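PDB 4GT6: cell surface protein from Faecalibacterium prausnitzii A2-165, which is of unknown function but, as an extracellular protein with BspA-type leucine-rich repeats in this part of a longer chain, probably binds other proteins. Local coordinates for residues Y14-I17 and T23-I26; I36-Q41 and R57-Y62; E337-P342 and S351-C356. All blocks are in the same frame, centred on the assembly; numbering follows the deposited sequence.

Contact 1: residues Y14-I17 and T23-I26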
loop_
_atom_site.group_PDB
_atom_site.type_symbol
_atom_site.label_atom_id
_atom_site.label_comp_id
_atom_site.label_asym_id
_atom_site.label_seq_id
_atom_site.Cartn_x
_atom_site.Cartn_y
_atom_site.Cartn_z
ATOM N N TYR A 14 -29.239 21.047 3.453
ATOM C CA TYR A 14 -27.879 21.181 3.931
ATOM C C TYR A 14 -27.772 22.068 5.158
ATOM O O TYR A 14 -28.436 23.098 5.259
ATOM C CB TYR A 14 -26.997 21.774 2.804
ATOM C CG TYR A 14 -26.775 20.797 1.670
ATOM C CD1 TYR A 14 -25.721 19.891 1.702
ATOM C CD2 TYR A 14 -27.635 20.763 0.573
ATOM C CE1 TYR A 14 -25.528 18.971 0.674
ATOM C CE2 TYR A 14 -27.458 19.841 -0.457
ATOM C CZ TYR A 14 -26.388 18.957 -0.408
ATOM O OH TYR A 14 -26.200 18.034 -1.402
ATOM N N GLN A 15 -26.929 21.658 6.080
ATOM C CA GLN A 15 -26.549 22.467 7.225
ATOM C C GLN A 15 -25.125 22.929 6.983
ATOM O O GLN A 15 -24.350 22.239 6.300
ATOM C CB GLN A 15 -26.654 21.711 8.542
ATOM C CG GLN A 15 -28.084 21.266 8.851
ATOM C CD GLN A 15 -28.185 20.555 10.167
ATOM O OE1 GLN A 15 -27.201 20.388 10.906
ATOM N NE2 GLN A 15 -29.397 20.105 10.484
ATOM N N PHE A 16 -24.767 24.060 7.567
ATOM C CA PHE A 16 -23.458 24.646 7.337
ATOM C C PHE A 16 -23.044 25.540 8.478
ATOM O O PHE A 16 -23.877 26.010 9.269
ATOM C CB PHE A 16 -23.459 25.452 6.007
ATOM C CG PHE A 16 -24.432 26.618 5.988
ATOM C CD1 PHE A 16 -25.767 26.427 5.626
ATOM C CD2 PHE A 16 -24.023 27.898 6.373
ATOM C CE1 PHE A 16 -26.677 27.496 5.651
ATOM C CE2 PHE A 16 -24.936 28.967 6.391
ATOM C CZ PHE A 16 -26.245 28.766 5.995
ATOM N N ILE A 17 -21.750 25.793 8.538
ATOM C CA ILE A 17 -21.141 26.731 9.486
ATOM C C ILE A 17 -20.495 27.860 8.655
ATOM O O ILE A 17 -20.245 27.681 7.453
ATOM C CB ILE A 17 -20.148 26.058 10.465
ATOM C CG1 ILE A 17 -18.936 25.430 9.721
ATOM C CG2 ILE A 17 -20.882 25.049 11.379
ATOM C CD1 ILE A 17 -17.731 25.029 10.595
ATOM N N THR A 23 -17.054 32.561 3.736
ATOM C CA THR A 23 -17.521 31.417 2.958
ATOM C C THR A 23 -18.250 30.517 3.951
ATOM O O THR A 23 -18.216 30.788 5.161
ATOM C CB THR A 23 -16.382 30.683 2.243
ATOM O OG1 THR A 23 -15.469 30.161 3.224
ATOM C CG2 THR A 23 -15.677 31.549 1.186
ATOM N N ALA A 24 -18.856 29.428 3.458
ATOM C CA ALA A 24 -19.520 28.451 4.305
ATOM C C ALA A 24 -18.925 27.076 4.096
ATOM O O ALA A 24 -18.420 26.757 3.014
ATOM C CB ALA A 24 -21.012 28.408 3.994
ATOM N N THR A 25 -19.019 26.247 5.134
ATOM C CA THR A 25 -18.643 24.837 5.081
ATOM C C THR A 25 -19.895 24.030 5.289
ATOM O O THR A 25 -20.564 24.245 6.305
ATOM C CB THR A 25 -17.582 24.508 6.141
ATOM O OG1 THR A 25 -16.384 25.231 5.835
ATOM C CG2 THR A 25 -17.296 22.961 6.251
ATOM N N ILE A 26 -20.209 23.099 4.366
ATOM C CA ILE A 26 -21.351 22.163 4.540
ATOM C C ILE A 26 -20.990 21.205 5.668
ATOM O O ILE A 26 -19.933 20.586 5.608
ATOM C CB ILE A 26 -21.658 21.377 3.231
ATOM C CG1 ILE A 26 -22.052 22.303 2.050
ATOM C CG2 ILE A 26 -22.712 20.257 3.481
ATOM C CD1 ILE A 26 -23.171 23.257 2.283
#
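I17 and T25 form an antiparallel hydrogen-bonded pair, and the two bonds between them carry the polar part of this contact. I17 N reaches T25 O at 3.0 Å, in the carbonyl plane and with an N-H...O angle of 160°. The return bond, T25 N to I17 O, is equally long, 3.0 Å, but its donor is tilted 21° from the plane of the carbonyl. Next along, F16 and I26 make a non-hydrogen-bonded pair with CA atoms 4.3 Å apart. Weaker CA-H...O contacts flank these bonds, from A24 CA to I17 O at 3.3 Å and from I26 CA to Q15 O at 3.5 Å.

Apolar contacts lie on both faces of the hairpin. On the face of F16 and I26, the methyl CG2 of I26 meets the Y14 ring at its edge, 3.5 Å from CD1. With CG between the backbone N and the carbonyl carbon (chi1 62°), the F16 ring leads away from the partner strand, and A24 CB touches it obliquely, 3.9 Å from CD2. On the other face I17 and T25 lie side by side, I17 CG1 3.9 Å from T25 CB, while T25 OG1 is hydrogen-bonded to N19 ND2.

The hairpin of strands 14-18 and 24-29 belongs to a mixed sheet: 14-18 also pairs with 9-11, 24-29 runs parallel to 47-54, and F16 and A24 pack on V42 of strand 41-44.

Contact 2: residues I36-Q41 and R57-Y62. With EDO (1,2-ethanediol), chain N.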
loop_
_atom_site.group_PDB
_atom_site.type_symbol
_atom_site.label_atom_id
_atom_site.label_comp_id
_atom_site.label_asym_id
_atom_site.label_seq_id
_atom_site.Cartn_x
_atom_site.Cartn_y
_atom_site.Cartn_z
ATOM N N ILE A 36 -26.380 13.718 -6.044
ATOM C CA ILE A 36 -26.149 14.843 -5.137
ATOM C C ILE A 36 -25.579 16.034 -5.895
ATOM O O ILE A 36 -24.693 15.877 -6.734
ATOM C CB ILE A 36 -25.216 14.391 -3.975
ATOM C CG1 ILE A 36 -25.955 13.425 -3.005
ATOM C CG2 ILE A 36 -24.566 15.581 -3.202
ATOM C CD1 ILE A 36 -26.974 14.092 -2.087
ATOM N N THR A 37 -26.107 17.214 -5.582
ATOM C CA THR A 37 -25.616 18.482 -6.093
ATOM C C THR A 37 -25.288 19.349 -4.883
ATOM O O THR A 37 -26.201 19.844 -4.210
ATOM C CB THR A 37 -26.636 19.162 -7.026
ATOM O OG1 THR A 37 -26.912 18.279 -8.098
ATOM C CG2 THR A 37 -26.115 20.499 -7.567
ATOM N N ILE A 38 -23.991 19.532 -4.611
ATOM C CA ILE A 38 -23.564 20.363 -3.486
ATOM C C ILE A 38 -23.863 21.815 -3.855
ATOM O O ILE A 38 -23.532 22.216 -4.963
ATOM C CB ILE A 38 -22.052 20.136 -3.159
ATOM C CG1 ILE A 38 -21.723 18.638 -2.797
ATOM C CG2 ILE A 38 -21.557 21.142 -2.094
ATOM C CD1 ILE A 38 -22.364 18.108 -1.514
ATOM N N PRO A 39 -24.525 22.595 -2.980
ATOM C CA PRO A 39 -24.855 23.985 -3.347
ATOM C C PRO A 39 -23.599 24.859 -3.483
ATOM O O PRO A 39 -22.627 24.637 -2.771
ATOM C CB PRO A 39 -25.741 24.457 -2.182
ATOM C CG PRO A 39 -25.311 23.623 -1.018
ATOM C CD PRO A 39 -25.011 22.263 -1.619
ATOM N N ALA A 40 -23.602 25.774 -4.456
ATOM C CA ALA A 40 -22.505 26.727 -4.685
ATOM C C ALA A 40 -22.577 27.868 -3.667
ATOM O O ALA A 40 -21.569 28.529 -3.376
ATOM C CB ALA A 40 -22.577 27.282 -6.097
ATOM N N GLN A 41 -23.785 28.136 -3.183
ATOM C CA GLN A 41 -24.028 29.207 -2.218
ATOM C C GLN A 41 -25.142 28.823 -1.240
ATOM O O GLN A 41 -26.044 28.052 -1.588
ATOM C CB GLN A 41 -24.363 30.548 -2.926
ATOM C CG GLN A 41 -25.642 30.565 -3.763
ATOM C CD GLN A 41 -26.006 31.942 -4.293
ATOM O OE1 GLN A 41 -25.159 32.715 -4.776
ATOM N NE2 GLN A 41 -27.288 32.278 -4.215
ATOM N N ARG A 57 -17.021 14.105 7.064
ATOM C CA ARG A 57 -18.009 13.050 7.221
ATOM C C ARG A 57 -19.422 13.368 6.728
ATOM O O ARG A 57 -20.346 12.633 7.097
ATOM C CB ARG A 57 -18.085 12.636 8.731
ATOM C CG ARG A 57 -16.690 12.446 9.375
ATOM C CD ARG A 57 -16.768 11.734 10.719
ATOM N NE ARG A 57 -16.804 10.271 10.587
ATOM C CZ ARG A 57 -15.736 9.475 10.497
ATOM N NH1 ARG A 57 -14.511 9.985 10.551
ATOM N NH2 ARG A 57 -15.885 8.168 10.367
ATOM N N VAL A 58 -19.619 14.387 5.882
ATOM C CA VAL A 58 -21.009 14.733 5.448
ATOM C C VAL A 58 -21.737 13.524 4.834
ATOM O O VAL A 58 -22.905 13.274 5.167
ATOM C CB VAL A 58 -21.059 15.980 4.504
ATOM C CG1 VAL A 58 -22.498 16.249 4.032
ATOM C CG2 VAL A 58 -20.530 17.224 5.234
ATOM N N PHE A 59 -21.054 12.749 3.968
ATOM C CA PHE A 59 -21.689 11.555 3.364
ATOM C C PHE A 59 -21.030 10.256 3.847
ATOM O O PHE A 59 -21.139 9.206 3.192
ATOM C CB PHE A 59 -21.642 11.637 1.831
ATOM C CG PHE A 59 -22.435 12.812 1.336
ATOM C CD1 PHE A 59 -23.803 12.700 1.107
ATOM C CD2 PHE A 59 -21.817 14.029 1.084
ATOM C CE1 PHE A 59 -24.543 13.807 0.678
ATOM C CE2 PHE A 59 -22.565 15.130 0.648
ATOM C CZ PHE A 59 -23.919 15.008 0.470
ATOM N N CYS A 60 -20.390 10.316 5.016
ATOM C CA CYS A 60 -19.733 9.164 5.622
ATOM C C CYS A 60 -20.778 8.092 5.957
ATOM O O CYS A 60 -21.765 8.388 6.649
ATOM C CB CYS A 60 -18.964 9.582 6.869
ATOM S SG CYS A 60 -18.077 8.217 7.663
ATOM N N ASN A 61 -20.601 6.864 5.426
ATOM C CA ASN A 61 -21.555 5.762 5.651
ATOM C C ASN A 61 -22.988 6.155 5.231
ATOM O O ASN A 61 -23.946 5.724 5.860
ATOM C CB ASN A 61 -21.548 5.299 7.124
ATOM C CG ASN A 61 -20.271 4.624 7.514
ATOM O OD1 ASN A 61 -19.791 3.743 6.802
ATOM N ND2 ASN A 61 -19.661 5.061 8.625
ATOM N N TYR A 62 -23.123 6.958 4.162
ATOM C CA TYR A 62 -24.433 7.430 3.657
ATOM C C TYR A 62 -25.323 6.216 3.499
ATOM O O TYR A 62 -24.920 5.269 2.835
ATOM C CB TYR A 62 -24.213 8.164 2.330
ATOM C CG TYR A 62 -25.462 8.793 1.746
ATOM C CD1 TYR A 62 -26.117 9.834 2.405
ATOM C CD2 TYR A 62 -25.915 8.430 0.481
ATOM C CE1 TYR A 62 -27.227 10.467 1.839
ATOM C CE2 TYR A 62 -27.020 9.052 -0.100
ATOM C CZ TYR A 62 -27.668 10.079 0.578
ATOM O OH TYR A 62 -28.762 10.679 0.014
HETATM C C1 EDO N . -25.738 11.433 5.738
HETATM O O1 EDO N . -25.493 12.340 4.674
HETATM C C2 EDO N . -24.623 10.360 5.790
HETATM O O2 EDO N . -23.463 10.856 6.414
#
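F59 meets two isoleucines with the far end of its ring. The terminal methyl CD1 of I36 lies 3.7 Å from F59 CE1 in an oblique approach, and its branch CG2 stands 3.8 Å from F59 CZ. I38 comes in at the ring edge, near the ring plane, with its CD1 3.7 Å from F59 CE2. Both isoleucines approach F59 from the opposite direction, and the side chains meet across the 10.1 Å that separates the CA atoms of I36 and F59. With CG anti to the carbonyl carbon (chi1 -63°), the F59 ring extends toward residues 36-38.

This is the interior of a leucine-rich repeat solenoid near its N-terminal end. Residues 36-37 belong to the first strand of a three-stranded parallel sheet, and F59 projects from the loop between strands 47-54 and 68-71. F83 continues the aromatic core, its ring nearly parallel to that of F59, and Y29 meets F59 from strand 24-29. An alanine in place of F59 would probably deprive I36 CD1 and I38 CD1 of the ring they rest on and open a gap between strand 35-37 and the loop.

The loop folds through a type I turn from R57 to C60 and a type II turn from F59 to Y62. A 1,2-ethanediol, probably from the crystallisation liquor, sits against this loop, its O1 donating to V58 O at 2.8 Å. The rim of the Y62 ring borders the diol, with CD1 3.4 Å from O1, while F59 CD1 sits 3.9 Å above one face of that ring. Y62 OH is hydrogen-bonded to E33 O.

Contact 3: residues E337-P342 and S351-C356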
loop_
_atom_site.group_PDB
_atom_site.type_symbol
_atom_site.label_atom_id
_atom_site.label_comp_id
_atom_site.label_asym_id
_atom_site.label_seq_id
_atom_site.Cartn_x
_atom_site.Cartn_y
_atom_site.Cartn_z
ATOM N N GLU A 337 9.328 -31.283 0.716
ATOM C CA GLU A 337 9.572 -32.669 1.172
ATOM C C GLU A 337 10.702 -32.761 2.168
ATOM O O GLU A 337 10.665 -33.604 3.064
ATOM C CB GLU A 337 9.946 -33.594 -0.016
ATOM C CG GLU A 337 8.894 -33.759 -1.095
ATOM C CD GLU A 337 9.372 -34.424 -2.377
ATOM O OE1 GLU A 337 10.598 -34.637 -2.534
ATOM O OE2 GLU A 337 8.514 -34.714 -3.242
ATOM N N ARG A 338 11.742 -31.936 1.967
ATOM C CA ARG A 338 12.957 -31.977 2.753
ATOM C C ARG A 338 13.343 -30.607 3.280
ATOM O O ARG A 338 13.336 -29.623 2.537
ATOM C CB ARG A 338 14.102 -32.530 1.885
ATOM C CG ARG A 338 15.431 -32.741 2.613
ATOM C CD ARG A 338 16.579 -32.845 1.629
ATOM N NE ARG A 338 17.856 -32.563 2.278
ATOM C CZ ARG A 338 18.498 -31.400 2.216
ATOM N NH1 ARG A 338 18.010 -30.402 1.487
ATOM N NH2 ARG A 338 19.648 -31.236 2.855
ATOM N N ILE A 339 13.730 -30.562 4.553
ATOM C CA ILE A 339 14.241 -29.332 5.153
ATOM C C ILE A 339 15.395 -29.682 6.088
ATOM O O ILE A 339 15.265 -30.575 6.921
ATOM C CB ILE A 339 13.163 -28.435 5.837
ATOM C CG1 ILE A 339 13.817 -27.117 6.378
ATOM C CG2 ILE A 339 12.383 -29.187 6.929
ATOM C CD1 ILE A 339 12.957 -25.921 6.364
ATOM N N ALA A 340 16.532 -29.010 5.907
ATOM C CA ALA A 340 17.683 -29.185 6.798
ATOM C C ALA A 340 17.655 -28.043 7.814
ATOM O O ALA A 340 17.641 -26.877 7.421
ATOM C CB ALA A 340 18.985 -29.203 6.012
ATOM N N ILE A 341 17.543 -28.379 9.105
ATOM C CA ILE A 341 17.467 -27.396 10.191
ATOM C C ILE A 341 18.750 -27.474 11.047
ATOM O O ILE A 341 19.035 -28.535 11.612
ATOM C CB ILE A 341 16.183 -27.622 11.039
ATOM C CG1 ILE A 341 14.905 -27.389 10.164
ATOM C CG2 ILE A 341 16.195 -26.716 12.295
ATOM C CD1 ILE A 341 13.585 -27.813 10.768
ATOM N N PRO A 342 19.519 -26.363 11.164
ATOM C CA PRO A 342 20.731 -26.399 11.994
ATOM C C PRO A 342 20.377 -26.361 13.482
ATOM O O PRO A 342 19.293 -25.881 13.851
ATOM C CB PRO A 342 21.485 -25.144 11.554
ATOM C CG PRO A 342 20.408 -24.174 11.172
ATOM C CD PRO A 342 19.315 -25.023 10.558
ATOM N N SER A 351 2.974 -22.946 13.481
ATOM C CA SER A 351 2.481 -22.415 12.199
ATOM C C SER A 351 3.576 -22.323 11.113
ATOM O O SER A 351 3.236 -22.219 9.934
ATOM C CB SER A 351 1.856 -21.041 12.395
ATOM O OG SER A 351 2.892 -20.110 12.658
ATOM N N ALA A 352 4.871 -22.368 11.495
ATOM C CA ALA A 352 5.967 -22.236 10.524
ATOM C C ALA A 352 5.900 -23.321 9.433
ATOM O O ALA A 352 6.208 -23.034 8.281
ATOM C CB ALA A 352 7.312 -22.282 11.236
ATOM N N PHE A 353 5.444 -24.531 9.776
ATOM C CA PHE A 353 5.354 -25.617 8.799
ATOM C C PHE A 353 3.909 -26.116 8.656
ATOM O O PHE A 353 3.690 -27.287 8.338
ATOM C CB PHE A 353 6.330 -26.756 9.177
ATOM C CG PHE A 353 7.769 -26.315 9.024
ATOM C CD1 PHE A 353 8.370 -26.270 7.769
ATOM C CD2 PHE A 353 8.501 -25.886 10.123
ATOM C CE1 PHE A 353 9.680 -25.826 7.620
ATOM C CE2 PHE A 353 9.819 -25.436 9.973
ATOM C CZ PHE A 353 10.394 -25.396 8.722
ATOM N N SER A 354 2.919 -25.207 8.833
ATOM C CA SER A 354 1.502 -25.540 8.690
ATOM C C SER A 354 1.177 -25.762 7.218
ATOM O O SER A 354 1.780 -25.125 6.355
ATOM C CB SER A 354 0.618 -24.447 9.286
ATOM O OG SER A 354 0.881 -23.178 8.710
ATOM N N ASN A 355 0.269 -26.705 6.928
ATOM C CA ASN A 355 -0.153 -27.071 5.564
ATOM C C ASN A 355 1.056 -27.413 4.656
ATOM O O ASN A 355 1.152 -26.940 3.518
ATOM C CB ASN A 355 -1.030 -25.974 4.930
ATOM C CG ASN A 355 -2.381 -25.822 5.578
ATOM O OD1 ASN A 355 -2.674 -24.811 6.222
ATOM N ND2 ASN A 355 -3.244 -26.812 5.403
ATOM N N CYS A 356 2.004 -28.184 5.210
ATOM C CA CYS A 356 3.188 -28.717 4.536
ATOM C C CYS A 356 3.007 -30.240 4.492
ATOM O O CYS A 356 3.712 -30.997 5.176
ATOM C CB CYS A 356 4.469 -28.296 5.248
ATOM S SG CYS A 356 4.927 -26.567 4.952
#
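F353 faces I339 and I341 across the interior of a BspA-type leucine-rich repeat, where strand 338-341 forms one wall and the loop leading to strand 361-364 forms another. The loop segment starts at S351, whose hydroxyl OG is hydrogen-bonded to D327 OD1 in the preceding part of the chain.

F353 follows A352 and supplies every side-chain contact with the strand. Its ring reaches across a separation of 10.3 Å between the CA atoms of I339 and F353. I339 arrives from the opposite direction: its CG1 is anti to the backbone N (chi1 -177°), which extends the chain toward F353, and CD1 meets the ring at its edge, near the ring plane. That methyl lies 3.5 Å from F353 CE1 and the same distance from CZ, so it straddles one bond of the rim. I341 is more distant and oblique, with CD1 4.5 Å from F353 CZ. Strand 338-341 is the middle member of a parallel sheet between 315-317 and 361-364; I339 also packs on I316 and I362, and the ring of F330 lies nearly parallel to that of F353.

S354 closes the short bend that carries A352 and F353, both its N and its OG reaching back to the carbonyl at the start of the segment. S351 O accepts the two bonds from the same face of its plane: from S354 N at 3.2 Å, and from S354 OG at 2.8 Å, with a C=O...OG angle of 128°.

How the contacts relate
All three contacts are mainly core: F59, I36 and I38 of contact 2 are buried, whereas F353 of contact 3 and Q15 and I17 of contact 1 are partly exposed. Contact 1 is a backbone-bonded hairpin; contacts 2 and 3 have no hydrogen bond between their segments and rest on a loop phenylalanine meeting isoleucines at a parallel strand. Contacts 1 and 2 adjoin, their centres 10 Å apart: strands 24-29 and 35-37 follow each other in the chain, and Y14 OH lies 3.5 Å from I36 CG2. Contact 3 repeats the pattern of contact 2 on the opposite side of the chain's centre, about 55 Å away between centres, with different strands and a smaller interface.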